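PDB 5J3U: protein Kinase A from Toxoplasma gondii, which binds cAMP in two cyclic nucleotide-binding domains and, as in its family, probably inhibits the kinase catalytic subunit as a cAMP-responsive regulatory chain. Local coordinates for residues A[158-163]-A[237-242]; A[185-190]-A[228-233]. All blocks are in the same frame, centred on the assembly; numbering follows the deposited sequence.

Contact 1. Residues A[158-163]-A[237-242]; sequences ALRTEM and CLERKS
Ala158 opens the contact by setting its CB against Leu238, 3.7 Å from CD1, with CB and OG of Ser242 also near that methyl. Its carbonyl works through water: water 1 donates to Ala158 O, accepts from Glu239 N at 2.9 Å and also bonds Ser242 OG. The residue ahead of strand 159-165 is thereby bridged to the N-cap of helix 240-246. This is the meeting of the first and last strands of the beta-roll in the second cyclic nucleotide-binding domain; strand 159-165 lies at the edge of its sheet, with strand 232-239 next to it. Leu159 lays CD2 near Leu238 CD1 (4.0 Å) and offers its CA-H to Cys237 O; the same side chain also packs on Tyr134 and Leu138 of helix 116-138. Arg160 supplies the antiparallel hydrogen-bonded pair. Its N reaches Cys237 O at 3.0 Å, almost straight and in the carbonyl plane, whereas the return bond from Cys237 N to Arg160 O is bent to 138°. With the side chain extended from CG to NE, NE donates to Gln18 O. Waters 2 and 3 lie in plane at the guanidinium edge, both accepting from NH1. Water 2 sits 2.7 Å from NH1 and donates on to Cys237 O. The direct salt bridge from NH1 to Glu239 OE1 is long, 3.7 Å, and the guanidinium and carboxylate planes are turned 47° apart. Glu162 contributes carbon rather than charge: its CG lies 3.7 Å from Cys237 SG on the face the cysteine shares with Arg160. Cys237 O thus takes both a backbone N-H and water 2, while the attraction between the charges of Arg160 and Glu239 is probably weak at their separation.

Contact 2. Residues A[185-190]-A[228-233]; sequences EGSAVA and IAHGIC
Gly186, Ala188 and Val189 pair antiparallel with Cys233, Ala229 and Ile228, and the register slips by two residues between Gly186 and Ala188. This is a beta bulge in the beta-roll of the second cyclic nucleotide-binding domain, lying where both segments turn a corner, at Glu185-Gly186 and at His230-Gly231. Beyond it Val189 and Ile228 exchange two regular backbone bonds, while on the corner side Ser187 N donates to Ile232 O at 3.0 Å. Gly186 has a positive phi of 85°, where a CB would run into Ile232 O and the preceding carbonyl, which calls for glycine; its CA lies 3.2 Å from Ile232 O in a CA-H...O contact.

Val189 and Ile228 project to the same face, their side chains crossing at a slant with CG2 of Val189 4.0 Å from CB of Ile228. CG1 of Val189 lies 4.2 Å from CB of His230. CG of His230 is anti to its backbone N (chi1 179°), which sets the start of the ring on the Ser187 side. In the Ser187 conformer described, one of two modelled, OG lies at the CD2 edge of the ring, near its plane, and bonds Tyr206 O. CB of Ala188 meets SG of Cys233 at 4.2 Å. Glu185 reaches a salt bridge with Lys234.

At the bulge, His230 N approaches Ser187 O at 2.9 Å from 45° above the carbonyl plane, and CB of Cys233 touches the same oxygen at 3.3 Å.

Both contacts belong to one beta-roll, and it is strand 232-239 that joins them: contact 2 sits at its beginning and contact 1 at its end, with their centres about 17 Å apart. Along the chain contact 2 is nested inside the loop that contact 1 closes. A touch between SD of Met163 and CD1 of Ile232, at 3.7 Å, is tentative, since it holds for one of two modelled conformers of the methionine. Their relation to bound cAMP differs. Ala190 of contact 2 touches the nucleotide, and the side chain of Val189 lies about 9 Å from it. The side chain of Leu238, in contact 1, is about 12 Å from the bound cAMP.

Contact 1. Residues A[158-163]-A[237-242]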
loop_
_atom_site.group_PDB
_atom_site.type_symbol
_atom_site.label_atom_id
_atom_site.label_comp_id
_atom_site.label_asym_id
_atom_site.label_seq_id
_atom_site.Cartn_x
_atom_site.Cartn_y
_atom_site.Cartn_z
ATOM N N ALA A 158 0.265 3.237 5.258
ATOM C CA ALA A 158 -0.037 1.916 4.669
ATOM C C ALA A 158 -1.307 1.862 3.757
ATOM O O ALA A 158 -1.785 0.745 3.379
ATOM C CB ALA A 158 -0.207 0.933 5.797
ATOM N N LEU A 159 -1.892 3.006 3.450
ATOM C CA LEU A 159 -3.084 3.064 2.586
ATOM C C LEU A 159 -2.768 3.173 1.101
ATOM O O LEU A 159 -1.782 3.825 0.725
ATOM C CB LEU A 159 -3.949 4.253 2.967
ATOM C CG LEU A 159 -4.582 4.198 4.340
ATOM C CD1 LEU A 159 -5.435 5.395 4.617
ATOM C CD2 LEU A 159 -5.434 2.945 4.534
ATOM N N ARG A 160 -3.594 2.519 0.286
ATOM C CA ARG A 160 -3.647 2.701 -1.172
ATOM C C ARG A 160 -5.037 3.150 -1.548
ATOM O O ARG A 160 -5.921 3.094 -0.695
ATOM C CB ARG A 160 -3.286 1.422 -1.907
ATOM C CG ARG A 160 -1.893 0.928 -1.597
ATOM C CD ARG A 160 -1.726 -0.458 -2.193
ATOM N NE ARG A 160 -0.417 -1.034 -2.002
ATOM C CZ ARG A 160 -0.000 -1.712 -0.931
ATOM N NH1 ARG A 160 -0.768 -1.885 0.156
ATOM N NH2 ARG A 160 1.250 -2.185 -0.931
ATOM N N THR A 161 -5.195 3.751 -2.714
ATOM C CA THR A 161 -6.515 4.238 -3.176
ATOM C C THR A 161 -6.916 3.473 -4.392
ATOM O O THR A 161 -6.078 3.221 -5.260
ATOM C CB THR A 161 -6.503 5.743 -3.461
ATOM O OG1 THR A 161 -6.351 6.413 -2.197
ATOM C CG2 THR A 161 -7.766 6.216 -4.105
ATOM N N GLU A 162 -8.176 3.117 -4.479
ATOM C CA GLU A 162 -8.724 2.487 -5.698
ATOM C C GLU A 162 -10.076 3.162 -6.056
ATOM O O GLU A 162 -10.806 3.562 -5.148
ATOM C CB GLU A 162 -8.989 1.003 -5.466
ATOM C CG GLU A 162 -7.726 0.195 -5.200
ATOM C CD GLU A 162 -7.970 -1.307 -5.009
ATOM O OE1 GLU A 162 -9.126 -1.772 -5.117
ATOM O OE2 GLU A 162 -6.960 -2.008 -4.718
ATOM N N MET A 163 -10.367 3.301 -7.355
ATOM C CA MET A 163 -11.615 3.914 -7.850
ATOM C C MET A 163 -12.455 2.810 -8.482
ATOM O O MET A 163 -11.932 1.966 -9.204
ATOM C CB MET A 163 -11.292 5.010 -8.898
ATOM C CG MET A 163 -12.489 5.834 -9.365
ATOM S SD MET A 163 -13.059 7.024 -8.128
ATOM C CE MET A 163 -11.682 8.170 -8.138
ATOM N N CYS A 237 -7.582 1.675 1.065
ATOM C CA CYS A 237 -7.434 0.206 1.163
ATOM C C CYS A 237 -6.256 -0.095 2.078
ATOM O O CYS A 237 -5.179 0.457 1.859
ATOM C CB CYS A 237 -7.123 -0.386 -0.212
ATOM S SG CYS A 237 -8.270 0.105 -1.503
ATOM N N LEU A 238 -6.475 -0.942 3.071
ATOM C CA LEU A 238 -5.464 -1.390 4.038
ATOM C C LEU A 238 -5.385 -2.925 4.002
ATOM O O LEU A 238 -6.382 -3.610 4.236
ATOM C CB LEU A 238 -5.871 -0.962 5.418
ATOM C CG LEU A 238 -4.890 -1.106 6.567
ATOM C CD1 LEU A 238 -3.692 -0.189 6.357
ATOM C CD2 LEU A 238 -5.546 -0.859 7.904
ATOM N N GLU A 239 -4.219 -3.455 3.668
ATOM C CA GLU A 239 -4.005 -4.908 3.587
ATOM C C GLU A 239 -4.047 -5.565 4.933
ATOM O O GLU A 239 -3.763 -4.966 5.920
ATOM C CB GLU A 239 -2.650 -5.231 2.969
ATOM C CG GLU A 239 -2.562 -4.919 1.508
ATOM C CD GLU A 239 -1.252 -5.388 0.904
ATOM O OE1 GLU A 239 -0.215 -5.257 1.579
ATOM O OE2 GLU A 239 -1.253 -5.861 -0.247
ATOM N N ARG A 240 -4.425 -6.845 4.939
ATOM C CA ARG A 240 -4.588 -7.647 6.149
ATOM C C ARG A 240 -3.455 -7.553 7.158
ATOM O O ARG A 240 -3.672 -7.310 8.372
ATOM C CB ARG A 240 -4.723 -9.120 5.694
ATOM C CG ARG A 240 -4.691 -10.130 6.820
ATOM C CD ARG A 240 -4.791 -11.540 6.255
ATOM N NE ARG A 240 -6.164 -11.840 5.868
ATOM C CZ ARG A 240 -7.133 -12.153 6.713
ATOM N NH1 ARG A 240 -6.910 -12.216 8.005
ATOM N NH2 ARG A 240 -8.351 -12.396 6.253
ATOM N N LYS A 241 -2.228 -7.679 6.651
ATOM C CA LYS A 241 -1.075 -7.642 7.524
ATOM C C LYS A 241 -0.958 -6.282 8.226
ATOM O O LYS A 241 -0.694 -6.244 9.404
ATOM C CB LYS A 241 0.214 -7.952 6.778
ATOM C CG LYS A 241 1.367 -8.182 7.731
ATOM C CD LYS A 241 2.560 -8.781 7.011
ATOM C CE LYS A 241 2.350 -10.240 6.643
ATOM N NZ LYS A 241 3.661 -10.884 6.325
ATOM N N SER A 242 -1.166 -5.191 7.488
ATOM C CA SER A 242 -1.158 -3.845 8.081
ATOM C C SER A 242 -2.301 -3.631 9.033
ATOM O O SER A 242 -2.154 -2.968 10.047
ATOM C CB SER A 242 -1.225 -2.753 7.023
ATOM O OG SER A 242 -0.236 -2.993 6.081
HETATM O O HOH W 1 -1.723 -1.921 3.501
HETATM O O HOH W 2 -3.307 -1.308 0.713
HETATM O O HOH W 3 0.506 -3.188 2.660
#

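Contact 2. Residues A[185-190]-A[228-233]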
loop_
_atom_site.group_PDB
_atom_site.type_symbol
_atom_site.label_atom_id
_atom_site.label_comp_id
_atom_site.label_asym_id
_atom_site.label_seq_id
_atom_site.Cartn_x
_atom_site.Cartn_y
_atom_site.Cartn_z
ATOM N N GLU A 185 -14.618 9.016 -0.855
ATOM C CA GLU A 185 -15.660 9.784 -1.525
ATOM C C GLU A 185 -16.532 8.818 -2.322
ATOM O O GLU A 185 -16.072 7.735 -2.705
ATOM C CB GLU A 185 -15.072 10.810 -2.510
ATOM C CG GLU A 185 -14.176 11.890 -1.931
ATOM C CD GLU A 185 -13.912 13.002 -2.972
ATOM O OE1 GLU A 185 -14.766 13.898 -3.124
ATOM O OE2 GLU A 185 -12.863 12.959 -3.614
ATOM N N GLY A 186 -17.753 9.249 -2.653
ATOM C CA GLY A 186 -18.709 8.411 -3.354
ATOM C C GLY A 186 -19.511 7.521 -2.449
ATOM O O GLY A 186 -19.695 7.798 -1.291
ATOM N N SER A 187 -19.994 6.411 -2.993
ATOM C CA SER A 187 -21.004 5.648 -2.331
ATOM C C SER A 187 -20.922 4.185 -2.743
ATOM O O SER A 187 -20.431 3.862 -3.819
ATOM C CB SER A 187 -22.390 6.222 -2.707
ATOM O OG SER A 187 -23.446 5.617 -1.985
ATOM N N ALA A 188 -21.454 3.335 -1.905
ATOM C CA ALA A 188 -21.516 1.865 -2.170
ATOM C C ALA A 188 -22.663 1.302 -1.449
ATOM O O ALA A 188 -23.230 1.938 -0.542
ATOM C CB ALA A 188 -20.225 1.161 -1.744
ATOM N N VAL A 189 -23.056 0.085 -1.854
ATOM C CA VAL A 189 -24.071 -0.671 -1.189
ATOM C C VAL A 189 -23.562 -2.094 -0.867
ATOM O O VAL A 189 -22.826 -2.668 -1.648
ATOM C CB VAL A 189 -25.382 -0.770 -2.015
ATOM C CG1 VAL A 189 -25.937 0.665 -2.183
ATOM C CG2 VAL A 189 -25.127 -1.403 -3.374
ATOM N N ALA A 190 -23.929 -2.573 0.296
ATOM C CA ALA A 190 -23.696 -3.967 0.688
ATOM C C ALA A 190 -24.969 -4.739 0.386
ATOM O O ALA A 190 -26.072 -4.328 0.824
ATOM C CB ALA A 190 -23.394 -4.052 2.152
ATOM N N ILE A 228 -20.803 -3.104 -3.470
ATOM C CA ILE A 228 -20.848 -2.703 -4.834
ATOM C C ILE A 228 -20.821 -1.149 -4.954
ATOM O O ILE A 228 -21.561 -0.497 -4.254
ATOM C CB ILE A 228 -22.186 -3.191 -5.477
ATOM C CG1 ILE A 228 -22.340 -4.737 -5.358
ATOM C CG2 ILE A 228 -22.223 -2.768 -6.929
ATOM C CD1 ILE A 228 -23.771 -5.206 -5.529
ATOM N N ALA A 229 -20.005 -0.619 -5.837
ATOM C CA ALA A 229 -19.940 0.861 -5.996
ATOM C C ALA A 229 -21.305 1.359 -6.538
ATOM O O ALA A 229 -21.909 0.722 -7.413
ATOM C CB ALA A 229 -18.850 1.240 -6.940
ATOM N N HIS A 230 -21.763 2.467 -5.986
ATOM C CA HIS A 230 -23.085 3.053 -6.282
ATOM C C HIS A 230 -22.807 4.478 -6.797
ATOM O O HIS A 230 -22.472 5.332 -6.019
ATOM C CB HIS A 230 -23.904 3.082 -5.004
ATOM C CG HIS A 230 -25.260 3.682 -5.169
ATOM N ND1 HIS A 230 -26.219 3.114 -5.982
ATOM C CD2 HIS A 230 -25.833 4.774 -4.611
ATOM C CE1 HIS A 230 -27.319 3.859 -5.936
ATOM N NE2 HIS A 230 -27.110 4.873 -5.116
ATOM N N GLY A 231 -22.971 4.690 -8.096
ATOM C CA GLY A 231 -22.544 5.937 -8.749
ATOM C C GLY A 231 -21.080 5.912 -9.103
ATOM O O GLY A 231 -20.689 5.786 -10.253
ATOM N N ILE A 232 -20.264 6.034 -8.069
ATOM C CA ILE A 232 -18.846 5.942 -8.153
ATOM C C ILE A 232 -18.332 5.841 -6.703
ATOM O O ILE A 232 -18.979 6.301 -5.779
ATOM C CB ILE A 232 -18.243 7.130 -8.916
ATOM C CG1 ILE A 232 -16.743 6.922 -9.118
ATOM C CG2 ILE A 232 -18.485 8.469 -8.217
ATOM C CD1 ILE A 232 -16.100 7.823 -10.150
ATOM N N CYS A 233 -17.201 5.174 -6.484
ATOM C CA CYS A 233 -16.693 5.024 -5.151
ATOM C C CYS A 233 -15.188 5.043 -5.172
ATOM O O CYS A 233 -14.561 4.259 -5.898
ATOM C CB CYS A 233 -17.172 3.702 -4.557
ATOM S SG CYS A 233 -16.898 3.578 -2.784
#